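Local coordinates for protein GCN5-related N-acetyltransferase (Anabaena variabilis, PDB 2OZG) that binds coenzyme A and probably acts as an N-acetyltransferase, possibly on aminoglycosides, at residues D145-Q150 / L271-Q276. Sequence-based numbering, arbitrary orientation.
Sequences DSIQIQ and LLLPEQ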
# COMPACT_ATOMS: atom_id res chain seq x y z
N ASP A 145 -6.47 4.05 21.21
CA ASP A 145 -6.89 5.37 21.63
C ASP A 145 -8.36 5.75 21.33
O ASP A 145 -8.79 6.86 21.65
CB ASP A 145 -5.90 6.42 21.11
CG ASP A 145 -5.92 6.56 19.62
OD1 ASP A 145 -6.77 5.90 18.97
OD2 ASP A 145 -5.08 7.35 19.11
N SER A 146 -9.12 4.84 20.71
CA SER A 146 -10.52 5.06 20.44
C SER A 146 -11.39 4.44 21.54
O SER A 146 -12.58 4.70 21.62
CB SER A 146 -10.92 4.50 19.07
OG SER A 146 -11.02 3.08 19.13
N ILE A 147 -10.79 3.68 22.46
CA ILE A 147 -11.59 2.97 23.51
C ILE A 147 -12.18 3.90 24.52
O ILE A 147 -13.38 3.84 24.82
CB ILE A 147 -10.78 1.88 24.19
CG1 ILE A 147 -10.44 0.82 23.13
CG2 ILE A 147 -11.61 1.25 25.31
CD1 ILE A 147 -9.36 -0.19 23.56
N GLN A 148 -11.32 4.76 25.05
CA GLN A 148 -11.76 5.82 25.93
C GLN A 148 -12.78 5.37 26.99
O GLN A 148 -13.87 5.92 27.09
CB GLN A 148 -12.33 6.97 25.08
CG GLN A 148 -11.32 7.57 24.06
CD GLN A 148 -12.00 8.39 22.96
OE1 GLN A 148 -13.21 8.65 23.01
NE2 GLN A 148 -11.22 8.81 21.95
N ILE A 149 -12.41 4.34 27.74
CA ILE A 149 -13.17 3.88 28.89
C ILE A 149 -12.19 3.88 30.04
O ILE A 149 -11.08 3.36 29.90
CB ILE A 149 -13.80 2.48 28.71
CG1 ILE A 149 -14.94 2.56 27.69
CG2 ILE A 149 -14.33 1.93 30.09
CD1 ILE A 149 -15.44 1.26 27.19
N GLN A 150 -12.57 4.56 31.13
CA GLN A 150 -11.82 4.53 32.38
C GLN A 150 -12.86 4.27 33.49
O GLN A 150 -13.28 5.18 34.18
CB GLN A 150 -11.03 5.82 32.63
CG GLN A 150 -10.24 5.80 33.99
CD GLN A 150 -9.13 4.71 34.11
OE1 GLN A 150 -8.34 4.49 33.19
NE2 GLN A 150 -9.06 4.08 35.28
N LEU A 271 -20.44 -3.15 22.39
CA LEU A 271 -21.64 -2.40 22.77
C LEU A 271 -21.26 -1.29 23.76
O LEU A 271 -21.84 -0.21 23.76
CB LEU A 271 -22.72 -3.34 23.35
CG LEU A 271 -23.99 -2.66 23.90
CD1 LEU A 271 -24.69 -1.90 22.81
CD2 LEU A 271 -24.89 -3.67 24.50
N LEU A 272 -20.25 -1.56 24.59
CA LEU A 272 -19.82 -0.62 25.58
C LEU A 272 -18.88 0.51 25.12
O LEU A 272 -18.62 1.40 25.88
CB LEU A 272 -19.20 -1.36 26.75
CG LEU A 272 -20.12 -2.36 27.47
CD1 LEU A 272 -19.43 -2.85 28.70
CD2 LEU A 272 -21.44 -1.70 27.85
N LEU A 273 -18.38 0.46 23.90
CA LEU A 273 -17.50 1.52 23.35
C LEU A 273 -18.29 2.78 22.99
O LEU A 273 -19.48 2.71 22.62
CB LEU A 273 -16.82 1.00 22.10
CG LEU A 273 -15.96 -0.29 22.17
CD1 LEU A 273 -15.54 -0.76 20.75
CD2 LEU A 273 -14.75 -0.08 23.01
N PRO A 274 -17.65 3.96 23.08
CA PRO A 274 -18.34 5.17 22.74
C PRO A 274 -18.65 5.29 21.26
O PRO A 274 -19.68 5.84 20.92
CB PRO A 274 -17.40 6.28 23.20
CG PRO A 274 -16.15 5.65 23.49
CD PRO A 274 -16.30 4.22 23.60
N GLU A 275 -17.79 4.74 20.40
CA GLU A 275 -18.02 4.77 18.97
C GLU A 275 -17.75 3.44 18.32
O GLU A 275 -17.14 2.54 18.91
CB GLU A 275 -17.14 5.86 18.36
CG GLU A 275 -17.41 7.29 18.93
CD GLU A 275 -18.79 7.83 18.60
OE1 GLU A 275 -19.43 7.26 17.70
OE2 GLU A 275 -19.20 8.84 19.24
N GLN A 276 -18.26 3.24 17.11
CA GLN A 276 -18.02 2.00 16.40
C GLN A 276 -16.62 2.04 15.79
O GLN A 276 -16.47 2.16 14.58
CB GLN A 276 -19.09 1.81 15.36
CG GLN A 276 -20.47 1.61 16.01
CD GLN A 276 -21.59 1.58 15.00
OE1 GLN A 276 -21.43 1.04 13.90
NE2 GLN A 276 -22.75 2.09 15.39
O HOH W 1 -14.88 3.70 20.69
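Pro274 brings the CD and CG atoms of its ring against Ile147 O, CD at 3.2 Å. Nearby the polar link is indirect. A water donates to Ser146 O at 2.7 Å and accepts from Glu275 N at 3.1 Å, so two main chains that do not pair directly are tied through one molecule. The side chain of Ile149 reaches furthest toward 271-276. Its CB is still 5.7 Å from Leu272 O; CG1, anti to its own carbonyl carbon (chi1 -70°), carries the branch toward that oxygen, while CG2 turns off from Leu272. From CG1 the chain continues extended to CD1, which ends 3.4 Å from Leu272 O, with the CD2 methyl of Leu273 at the margin of van der Waals contact. Ile147 adds the other apolar touch, its CG2 meeting the same Leu273 CD2 at 4.1 Å. The turn between these isoleucines passes through Gln148, whose backbone is in the left-handed region (phi 45°); its NE2 donates a hydrogen bond to Asp145 O, with the oxygen 25° out of the amide plane. The contact thus joins two loops at the ends of neighbouring antiparallel strands of the acetyltransferase fold, one following strand 132-143 and the other leading into strand 279-290. Glu275 touches a coenzyme A that is not bound in this chain's own pocket, and its carboxylate hydrogen-bonds to Thr122 OG1 and Gln123 N of the second subunit, placing 271-276 at a subunit interface. Ile147 and Leu273 both touch Ile142 of strand 132-143, and helix 239-250 contributes Ile249, Thr247 and Val242, which meet Ile147, Ile149 and Leu272 respectively.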